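PDB 7OSK: arabinogalactan endo-1,4-beta-galactosidase from Ignisphaera aggregans, which probably cleaves internal beta-1,4-galactosidic linkages of galactans through its family 53 glycoside hydrolase domain, the part present in this chain. Local coordinates for residues 92-97 with 134-139; 185-190 with 230-235; 49-54 with 348-353. All coordinates share one frame; numbering follows the deposited sequence.

Overall arrangement
The three contacts join neighbouring strands of one eight-stranded TIM barrel, with contact 3 closing the ring between its first and last strands. Contacts 1 and 2 follow each other along the chain, their centres 11 Å apart, and both lie inside the long loop that contact 3 closes. Arg92 of contact 1 touches both of the others: its N probably bonds to Val54 O of contact 3 at 3.0 Å, while its NH2 makes a weak bond to Asn190 OD1 of contact 2, also at 3.0 Å. Contacts 1 and 2 both reach the C-terminal strand ends, where TIM-barrel enzymes carry their active sites. The calcium ion lies to one side, about 14 Å from the side chain of Tyr351.

Contact 1: 92-97 with 134-139; sequences RLRVWN and DFHYSD
Trp96 turns the edge of its indole onto the face of His136, a T-shaped pair with the five-membered rings centred 4.6 Å apart and their planes at 88°. Arg94 fills the space beside them, its CD over one face of the indole while CB and CD border the imidazole at NE2; its guanidinium runs on to Glu58. Asp134 CB covers one face of the Arg92 guanidinium. Here OD2 lies 3.2 Å from Arg92 NH2 but well out of the guanidinium plane, so the salt bridge is one of charge alone, and Arg92 NH1 also pairs with Asp55 and Glu292.

Below this dense part the strands are firmly joined, Asp134 N to Leu93 O at 2.7 Å and Val95 N to Asp134 O at 3.0 Å. Beyond Val95 they part. His136 N reaches Val95 O only weakly, and a water steps in, donating to Val95 O and Asn97 OD1 and accepting from Tyr137 N. Asn97, partly exposed, regains the partner segment through its N and Ser138 O.

Helix 114-126 links the two strands in a beta-alpha-beta unit: Val95, beside Phe135, packs on Leu114 and Met117 of that helix, and Phe135 on Ala172 and Leu173 of helix 158-178.

Contact 2: 185-190 with 230-235; sequences MVQIGN and VIHLAG
Gln187 stretches along the inside of the barrel until its amide meets the imidazole of His232 on the next strand. CG stands anti to the backbone N (chi1 163°) and the chain stays extended beyond it, which carries CG to 4.0 Å from His232 CB; the amide plane stands nearly perpendicular to the ring. Which end of that amide is oxygen remains uncertain, so its polar partners cannot be assigned with confidence.

His232 adopts the same kind of first torsion, CG anti to the backbone N (chi1 -175°), and thereby presents the ring edge that carries ND1 to the loop after strand 185-188. Asn190 OD1 lies in the plane of the ring and accepts a weak bond from ND1 at 3.2 Å, the two side chains running side by side. Asn190 ND2 is held by Ala142 O, and His232 NE2 by Ser261 on strand 257-261.

Val230 packs beside Gln187 on the same face of the sheet: its CB sits 4.1 Å from Gln187 CB, and CG2, beside the backbone N, leans on Met185 CB. The backbone joins in parallel register, Val230 N bonding to Val186 O at 2.7 Å and Ile188 N to Val230 O at 3.1 Å. Beyond Ile188 the segments diverge and a water takes over, accepting from His232 N at 2.7 Å with Gly189 O and Val230 O within its reach.

An alanine in place of Gln187 would probably open a gap beside His232 CB and leave the ND1 edge of the imidazole without the amide beside it.

The contact thus passes from an apolar base at Met185 and Val230 to a buried polar end, where a weak bond from ND1 to Asn190 OD1 and a bond between NE2 and Ser261 OG would probably limit the rotation of the imidazole.

Contact 3: 49-54 with 348-353; sequences DFIRGV and GIFYWG
Ile51 and Ile349 are hydrogen-bonded through their backbones across the seam of a TIM barrel, where the first strand, 51-55, meets the last, 346-352, and closes the parallel sheet. Ile51 O takes the N-H of Ile349 at 2.8 Å. In turn Ile349 O receives Gly53 N at 2.9 Å, and Gly53 O accepts from Tyr351 N at 3.0 Å. Ile349 thus bonds through its N and O to the residues before and after Arg52, as in parallel strands. Two of these oxygens carry an additional CA-H...O contact, Ile51 O from Gly348 CA at 3.2 Å and Gly53 O from Phe350 CA at 3.3 Å.

Ile51 also bonds to Leu347, and Gly348 to Val290, through the backbone. The side chain of Asn89 serves Phe50 O with its ND2 and Arg52 N with its OD1, while Val54 bonds through its backbone to Trp90 and Arg92 on strand 90-95. Tyr351 OH, at the end of a ring that leads away from strand 51-55, is bonded to Gln375 O, Gln327 NE2 and Tyr295 N.

Side chains alternate across the sheet. Ile51 and Phe350 point to the barrel interior, packing there with Trp90. Ile349 and Tyr351 face helix 324-342 and, with Arg52 and Val54, meet Phe391 of helix 390-393. Gly53 leaves room for Phe350: a beta carbon there would run into CD1 of the ring. At Gly348 a beta carbon would run into Ile51 O; its CA lies over one face of Phe50, 3.9 Å from the ring centroid, in a CH-pi contact.

The phenyl ring of Phe350 is covered in the same manner, Ile51 CG2 sitting over its face with CZ 3.6 Å away.

Contact 1: 92-97 with 134-139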
loop_
_atom_site.group_PDB
_atom_site.type_symbol
_atom_site.label_atom_id
_atom_site.label_comp_id
_atom_site.label_asym_id
_atom_site.label_seq_id
_atom_site.Cartn_x
_atom_site.Cartn_y
_atom_site.Cartn_z
ATOM N N ARG A 92 5.028 -2.797 3.147
ATOM C CA ARG A 92 4.550 -2.593 1.783
ATOM C C ARG A 92 5.296 -1.433 1.138
ATOM O O ARG A 92 5.405 -0.356 1.719
ATOM C CB ARG A 92 3.044 -2.332 1.773
ATOM C CG ARG A 92 2.447 -2.113 0.392
ATOM C CD ARG A 92 0.933 -1.988 0.472
ATOM N NE ARG A 92 0.314 -1.794 -0.842
ATOM C CZ ARG A 92 -0.013 -0.612 -1.359
ATOM N NH1 ARG A 92 0.214 0.510 -0.687
ATOM N NH2 ARG A 92 -0.572 -0.549 -2.558
ATOM N N LEU A 93 5.816 -1.668 -0.063
ATOM C CA LEU A 93 6.583 -0.657 -0.787
ATOM C C LEU A 93 6.125 -0.561 -2.234
ATOM O O LEU A 93 6.008 -1.573 -2.924
ATOM C CB LEU A 93 8.079 -0.983 -0.745
ATOM C CG LEU A 93 8.756 -1.017 0.626
ATOM C CD1 LEU A 93 10.158 -1.581 0.497
ATOM C CD2 LEU A 93 8.788 0.370 1.250
ATOM N N ARG A 94 5.865 0.661 -2.690
ATOM C CA ARG A 94 5.563 0.898 -4.095
ATOM C C ARG A 94 6.864 1.076 -4.865
ATOM O O ARG A 94 7.873 1.493 -4.298
ATOM C CB ARG A 94 4.665 2.126 -4.270
ATOM C CG ARG A 94 5.251 3.419 -3.734
ATOM C CD ARG A 94 4.368 4.611 -4.068
ATOM N NE ARG A 94 4.842 5.839 -3.432
ATOM C CZ ARG A 94 4.537 6.212 -2.191
ATOM N NH1 ARG A 94 3.754 5.454 -1.433
ATOM N NH2 ARG A 94 5.019 7.347 -1.706
ATOM N N VAL A 95 6.834 0.754 -6.155
ATOM C CA VAL A 95 8.008 0.883 -7.011
ATOM C C VAL A 95 7.631 1.534 -8.338
ATOM O O VAL A 95 6.835 0.991 -9.107
ATOM C CB VAL A 95 8.672 -0.493 -7.280
ATOM C CG1 VAL A 95 9.828 -0.356 -8.265
ATOM C CG2 VAL A 95 9.159 -1.116 -5.982
ATOM N N TRP A 96 8.211 2.704 -8.591
ATOM C CA TRP A 96 8.056 3.392 -9.867
ATOM C C TRP A 96 9.249 3.061 -10.753
ATOM O O TRP A 96 10.366 2.890 -10.262
ATOM C CB TRP A 96 7.937 4.903 -9.660
ATOM C CG TRP A 96 6.684 5.316 -8.940
ATOM C CD1 TRP A 96 5.431 4.801 -9.111
ATOM C CD2 TRP A 96 6.567 6.323 -7.929
ATOM N NE1 TRP A 96 4.542 5.427 -8.272
ATOM C CE2 TRP A 96 5.215 6.367 -7.538
ATOM C CE3 TRP A 96 7.474 7.193 -7.318
ATOM C CZ2 TRP A 96 4.749 7.244 -6.562
ATOM C CZ3 TRP A 96 7.006 8.067 -6.349
ATOM C CH2 TRP A 96 5.657 8.083 -5.980
ATOM N N ASN A 97 9.011 2.962 -12.057
ATOM C CA ASN A 97 10.050 2.548 -12.990
ATOM C C ASN A 97 11.175 3.570 -13.086
ATOM O O ASN A 97 12.348 3.227 -12.933
ATOM C CB ASN A 97 9.450 2.302 -14.374
ATOM C CG ASN A 97 8.462 1.150 -14.386
ATOM O OD1 ASN A 97 7.777 0.890 -13.397
ATOM N ND2 ASN A 97 8.389 0.448 -15.510
ATOM N N ASP A 134 4.616 -3.224 -4.626
ATOM C CA ASP A 134 3.528 -2.681 -5.422
ATOM C C ASP A 134 4.065 -1.983 -6.668
ATOM O O ASP A 134 4.336 -0.784 -6.652
ATOM C CB ASP A 134 2.701 -1.717 -4.566
ATOM C CG ASP A 134 1.698 -0.915 -5.377
ATOM O OD1 ASP A 134 1.189 -1.435 -6.388
ATOM O OD2 ASP A 134 1.413 0.239 -4.996
ATOM N N PHE A 135 4.230 -2.745 -7.743
ATOM C CA PHE A 135 4.662 -2.181 -9.017
ATOM C C PHE A 135 3.544 -1.358 -9.650
ATOM O O PHE A 135 2.602 -1.911 -10.214
ATOM C CB PHE A 135 5.098 -3.288 -9.983
ATOM C CG PHE A 135 6.282 -4.081 -9.507
ATOM C CD1 PHE A 135 7.540 -3.507 -9.455
ATOM C CD2 PHE A 135 6.138 -5.405 -9.127
ATOM C CE1 PHE A 135 8.628 -4.234 -9.024
ATOM C CE2 PHE A 135 7.226 -6.137 -8.695
ATOM C CZ PHE A 135 8.472 -5.551 -8.646
ATOM N N HIS A 136 3.652 -0.037 -9.560
ATOM C CA HIS A 136 2.654 0.847 -10.152
ATOM C C HIS A 136 2.655 0.742 -11.674
ATOM O O HIS A 136 1.671 1.095 -12.323
ATOM C CB HIS A 136 2.899 2.299 -9.727
ATOM C CG HIS A 136 2.493 2.591 -8.317
ATOM N ND1 HIS A 136 1.841 3.750 -7.954
ATOM C CD2 HIS A 136 2.643 1.873 -7.179
ATOM C CE1 HIS A 136 1.607 3.732 -6.652
ATOM N NE2 HIS A 136 2.084 2.604 -6.159
ATOM N N TYR A 137 3.752 0.233 -12.233
ATOM C CA TYR A 137 3.948 0.197 -13.680
ATOM C C TYR A 137 3.702 1.587 -14.264
ATOM O O TYR A 137 3.004 1.756 -15.261
ATOM C CB TYR A 137 3.041 -0.854 -14.325
ATOM C CG TYR A 137 3.447 -2.269 -13.971
ATOM C CD1 TYR A 137 4.584 -2.844 -14.529
ATOM C CD2 TYR A 137 2.705 -3.025 -13.075
ATOM C CE1 TYR A 137 4.968 -4.132 -14.206
ATOM C CE2 TYR A 137 3.082 -4.317 -12.746
ATOM C CZ TYR A 137 4.213 -4.864 -13.315
ATOM O OH TYR A 137 4.589 -6.147 -12.989
ATOM N N SER A 138 4.296 2.574 -13.605
ATOM C CA SER A 138 4.243 3.968 -14.016
ATOM C C SER A 138 5.503 4.635 -13.484
ATOM O O SER A 138 6.154 4.094 -12.591
ATOM C CB SER A 138 2.986 4.652 -13.475
ATOM O OG SER A 138 2.961 6.026 -13.817
ATOM N N ASP A 139 5.859 5.796 -14.026
ATOM C CA ASP A 139 7.038 6.512 -13.545
ATOM C C ASP A 139 6.705 7.301 -12.286
ATOM O O ASP A 139 7.601 7.746 -11.574
ATOM C CB ASP A 139 7.593 7.453 -14.619
ATOM C CG ASP A 139 8.450 6.731 -15.648
ATOM O OD1 ASP A 139 9.035 5.678 -15.318
ATOM O OD2 ASP A 139 8.547 7.223 -16.790
HETATM O O HOH W 1 6.539 -0.168 -11.394
#

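Contact 2: 185-190 with 230-235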
loop_
_atom_site.group_PDB
_atom_site.type_symbol
_atom_site.label_atom_id
_atom_site.label_comp_id
_atom_site.label_asym_id
_atom_site.label_seq_id
_atom_site.Cartn_x
_atom_site.Cartn_y
_atom_site.Cartn_z
ATOM N N MET A 185 4.955 -11.165 -1.525
ATOM C CA MET A 185 3.773 -10.849 -2.320
ATOM C C MET A 185 4.052 -9.732 -3.318
ATOM O O MET A 185 4.762 -8.777 -3.016
ATOM C CB MET A 185 2.613 -10.450 -1.410
ATOM C CG MET A 185 2.070 -11.607 -0.606
ATOM S SD MET A 185 0.602 -11.220 0.357
ATOM C CE MET A 185 0.184 -12.864 0.941
ATOM N N VAL A 186 3.481 -9.866 -4.509
ATOM C CA VAL A 186 3.603 -8.849 -5.543
ATOM C C VAL A 186 2.221 -8.330 -5.921
ATOM O O VAL A 186 1.259 -9.090 -6.017
ATOM C CB VAL A 186 4.326 -9.398 -6.790
ATOM C CG1 VAL A 186 4.230 -8.416 -7.962
ATOM C CG2 VAL A 186 5.782 -9.691 -6.457
ATOM N N GLN A 187 2.144 -7.021 -6.129
ATOM C CA GLN A 187 0.891 -6.356 -6.456
ATOM C C GLN A 187 0.936 -5.800 -7.876
ATOM O O GLN A 187 1.576 -4.786 -8.145
ATOM C CB GLN A 187 0.614 -5.258 -5.427
ATOM C CG GLN A 187 -0.410 -4.220 -5.845
ATOM C CD GLN A 187 -0.860 -3.310 -4.706
ATOM O OE1 GLN A 187 -1.481 -2.276 -4.949
ATOM N NE2 GLN A 187 -0.558 -3.687 -3.463
ATOM N N ILE A 188 0.244 -6.488 -8.778
ATOM C CA ILE A 188 0.280 -6.159 -10.199
ATOM C C ILE A 188 -0.516 -4.885 -10.472
ATOM O O ILE A 188 -1.722 -4.931 -10.719
ATOM C CB ILE A 188 -0.290 -7.311 -11.069
ATOM C CG1 ILE A 188 0.303 -8.664 -10.658
ATOM C CG2 ILE A 188 -0.035 -7.044 -12.548
ATOM C CD1 ILE A 188 1.808 -8.770 -10.822
ATOM N N GLY A 189 0.168 -3.746 -10.424
ATOM C CA GLY A 189 -0.480 -2.461 -10.611
ATOM C C GLY A 189 -1.057 -1.951 -9.305
ATOM O O GLY A 189 -1.244 -2.727 -8.369
ATOM N N ASN A 190 -1.335 -0.650 -9.238
ATOM C CA ASN A 190 -1.920 -0.056 -8.036
ATOM C C ASN A 190 -3.321 0.474 -8.298
ATOM O O ASN A 190 -3.507 1.395 -9.095
ATOM C CB ASN A 190 -1.043 1.076 -7.496
ATOM C CG ASN A 190 -1.444 1.498 -6.091
ATOM O OD1 ASN A 190 -1.244 0.753 -5.132
ATOM N ND2 ASN A 190 -2.016 2.692 -5.966
ATOM N N VAL A 230 -1.172 -10.238 -6.216
ATOM C CA VAL A 230 -2.176 -9.393 -5.582
ATOM C C VAL A 230 -2.838 -8.470 -6.597
ATOM O O VAL A 230 -2.174 -7.659 -7.244
ATOM C CB VAL A 230 -1.562 -8.540 -4.458
ATOM C CG1 VAL A 230 -2.635 -7.725 -3.755
ATOM C CG2 VAL A 230 -0.821 -9.421 -3.462
ATOM N N ILE A 231 -4.153 -8.609 -6.727
ATOM C CA ILE A 231 -4.958 -7.703 -7.535
ATOM C C ILE A 231 -5.561 -6.644 -6.620
ATOM O O ILE A 231 -6.386 -6.950 -5.756
ATOM C CB ILE A 231 -6.071 -8.455 -8.294
ATOM C CG1 ILE A 231 -5.465 -9.417 -9.321
ATOM C CG2 ILE A 231 -7.022 -7.478 -8.978
ATOM C CD1 ILE A 231 -4.634 -8.746 -10.410
ATOM N N HIS A 232 -5.144 -5.397 -6.822
ATOM C CA HIS A 232 -5.516 -4.300 -5.936
ATOM C C HIS A 232 -6.625 -3.448 -6.539
ATOM O O HIS A 232 -6.528 -3.005 -7.684
ATOM C CB HIS A 232 -4.286 -3.437 -5.635
ATOM C CG HIS A 232 -4.530 -2.355 -4.634
ATOM N ND1 HIS A 232 -3.656 -1.300 -4.452
ATOM C CD2 HIS A 232 -5.537 -2.155 -3.751
ATOM C CE1 HIS A 232 -4.116 -0.504 -3.512
ATOM N NE2 HIS A 232 -5.260 -0.998 -3.067
ATOM N N LEU A 233 -7.680 -3.233 -5.757
ATOM C CA LEU A 233 -8.792 -2.383 -6.165
ATOM C C LEU A 233 -9.076 -1.330 -5.103
ATOM O O LEU A 233 -8.778 -1.530 -3.927
ATOM C CB LEU A 233 -10.046 -3.221 -6.421
ATOM C CG LEU A 233 -9.998 -4.187 -7.606
ATOM C CD1 LEU A 233 -11.318 -4.933 -7.710
ATOM C CD2 LEU A 233 -9.693 -3.458 -8.906
ATOM N N ALA A 234 -9.657 -0.213 -5.530
ATOM C CA ALA A 234 -9.984 0.888 -4.630
ATOM C C ALA A 234 -11.493 1.024 -4.435
ATOM O O ALA A 234 -12.276 0.841 -5.372
ATOM C CB ALA A 234 -9.403 2.186 -5.159
ATOM N N GLY A 235 -11.890 1.353 -3.210
ATOM C CA GLY A 235 -13.291 1.503 -2.869
ATOM C C GLY A 235 -13.860 0.236 -2.264
ATOM O O GLY A 235 -13.160 -0.773 -2.147
HETATM O O HOH W 2 -2.918 -5.023 -8.227
#

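Contact 3: 49-54 with 348-353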
loop_
_atom_site.group_PDB
_atom_site.type_symbol
_atom_site.label_atom_id
_atom_site.label_comp_id
_atom_site.label_asym_id
_atom_site.label_seq_id
_atom_site.Cartn_x
_atom_site.Cartn_y
_atom_site.Cartn_z
ATOM N N ASP A 49 0.012 -14.678 12.884
ATOM C CA ASP A 49 0.650 -14.443 11.587
ATOM C C ASP A 49 -0.205 -13.529 10.706
ATOM O O ASP A 49 0.017 -13.420 9.500
ATOM C CB ASP A 49 0.910 -15.774 10.876
ATOM C CG ASP A 49 -0.346 -16.611 10.723
ATOM O OD1 ASP A 49 -1.271 -16.454 11.551
ATOM O OD2 ASP A 49 -0.407 -17.429 9.779
ATOM N N PHE A 50 -1.183 -12.876 11.328
ATOM C CA PHE A 50 -2.056 -11.918 10.652
ATOM C C PHE A 50 -1.233 -10.742 10.126
ATOM O O PHE A 50 -0.349 -10.247 10.823
ATOM C CB PHE A 50 -3.134 -11.438 11.628
ATOM C CG PHE A 50 -4.298 -10.747 10.979
ATOM C CD1 PHE A 50 -5.289 -11.477 10.347
ATOM C CD2 PHE A 50 -4.420 -9.371 11.030
ATOM C CE1 PHE A 50 -6.366 -10.843 9.761
ATOM C CE2 PHE A 50 -5.496 -8.735 10.448
ATOM C CZ PHE A 50 -6.471 -9.473 9.816
ATOM N N ILE A 51 -1.507 -10.298 8.899
ATOM C CA ILE A 51 -0.730 -9.209 8.313
ATOM C C ILE A 51 -1.100 -7.884 8.965
ATOM O O ILE A 51 -2.146 -7.304 8.682
ATOM C CB ILE A 51 -0.922 -9.110 6.778
ATOM C CG1 ILE A 51 -0.360 -10.360 6.102
ATOM C CG2 ILE A 51 -0.242 -7.846 6.218
ATOM C CD1 ILE A 51 -0.462 -10.355 4.592
ATOM N N ARG A 52 -0.225 -7.430 9.854
ATOM C CA ARG A 52 -0.350 -6.125 10.486
ATOM C C ARG A 52 0.766 -5.243 9.936
ATOM O O ARG A 52 1.758 -4.985 10.613
ATOM C CB ARG A 52 -0.263 -6.242 12.011
ATOM C CG ARG A 52 -1.060 -7.410 12.603
ATOM C CD ARG A 52 -0.448 -7.965 13.891
ATOM N NE ARG A 52 0.999 -8.183 13.794
ATOM C CZ ARG A 52 1.666 -9.184 14.364
ATOM N NH1 ARG A 52 1.037 -10.102 15.086
ATOM N NH2 ARG A 52 2.978 -9.268 14.207
ATOM N N GLY A 53 0.603 -4.795 8.695
ATOM C CA GLY A 53 1.666 -4.101 7.990
ATOM C C GLY A 53 1.467 -2.604 7.887
ATOM O O GLY A 53 0.434 -2.070 8.293
ATOM N N VAL A 54 2.483 -1.932 7.355
ATOM C CA VAL A 54 2.416 -0.511 7.042
ATOM C C VAL A 54 3.100 -0.266 5.705
ATOM O O VAL A 54 3.957 -1.050 5.293
ATOM C CB VAL A 54 3.092 0.360 8.125
ATOM C CG1 VAL A 54 2.360 0.240 9.452
ATOM C CG2 VAL A 54 4.560 -0.021 8.281
ATOM N N GLY A 348 -5.056 -9.529 6.138
ATOM C CA GLY A 348 -4.646 -8.444 7.010
ATOM C C GLY A 348 -4.752 -7.071 6.389
ATOM O O GLY A 348 -5.574 -6.844 5.505
ATOM N N ILE A 349 -3.913 -6.155 6.863
ATOM C CA ILE A 349 -4.003 -4.755 6.473
ATOM C C ILE A 349 -2.626 -4.102 6.341
ATOM O O ILE A 349 -1.646 -4.570 6.925
ATOM C CB ILE A 349 -4.844 -3.953 7.496
ATOM C CG1 ILE A 349 -4.148 -3.905 8.855
ATOM C CG2 ILE A 349 -6.226 -4.571 7.673
ATOM C CD1 ILE A 349 -3.776 -2.517 9.290
ATOM N N PHE A 350 -2.563 -3.039 5.542
ATOM C CA PHE A 350 -1.399 -2.157 5.508
ATOM C C PHE A 350 -1.835 -0.719 5.738
ATOM O O PHE A 350 -2.642 -0.181 4.980
ATOM C CB PHE A 350 -0.659 -2.248 4.172
ATOM C CG PHE A 350 -0.020 -3.578 3.912
ATOM C CD1 PHE A 350 1.257 -3.846 4.365
ATOM C CD2 PHE A 350 -0.688 -4.554 3.195
ATOM C CE1 PHE A 350 1.852 -5.066 4.116
ATOM C CE2 PHE A 350 -0.100 -5.774 2.946
ATOM C CZ PHE A 350 1.172 -6.030 3.406
ATOM N N TYR A 351 -1.294 -0.094 6.777
ATOM C CA TYR A 351 -1.558 1.311 7.033
ATOM C C TYR A 351 -0.687 2.163 6.117
ATOM O O TYR A 351 0.543 2.099 6.189
ATOM C CB TYR A 351 -1.292 1.654 8.497
ATOM C CG TYR A 351 -1.823 3.005 8.889
ATOM C CD1 TYR A 351 -1.088 4.154 8.647
ATOM C CD2 TYR A 351 -3.064 3.135 9.490
ATOM C CE1 TYR A 351 -1.569 5.391 8.997
ATOM C CE2 TYR A 351 -3.555 4.370 9.847
ATOM C CZ TYR A 351 -2.805 5.496 9.597
ATOM O OH TYR A 351 -3.296 6.731 9.950
ATOM N N TRP A 352 -1.323 2.961 5.261
ATOM C CA TRP A 352 -0.601 3.716 4.237
ATOM C C TRP A 352 -0.164 5.088 4.741
ATOM O O TRP A 352 -0.922 5.785 5.416
ATOM C CB TRP A 352 -1.465 3.877 2.982
ATOM C CG TRP A 352 -0.692 4.380 1.798
ATOM C CD1 TRP A 352 0.016 3.631 0.901
ATOM C CD2 TRP A 352 -0.542 5.743 1.386
ATOM N NE1 TRP A 352 0.595 4.444 -0.044
ATOM C CE2 TRP A 352 0.267 5.745 0.232
ATOM C CE3 TRP A 352 -1.013 6.961 1.881
ATOM C CZ2 TRP A 352 0.614 6.916 -0.433
ATOM C CZ3 TRP A 352 -0.668 8.123 1.220
ATOM C CH2 TRP A 352 0.138 8.093 0.074
ATOM N N GLY A 353 1.065 5.468 4.406
ATOM C CA GLY A 353 1.611 6.747 4.822
ATOM C C GLY A 353 1.981 6.748 6.293
ATOM O O GLY A 353 1.975 7.791 6.945
#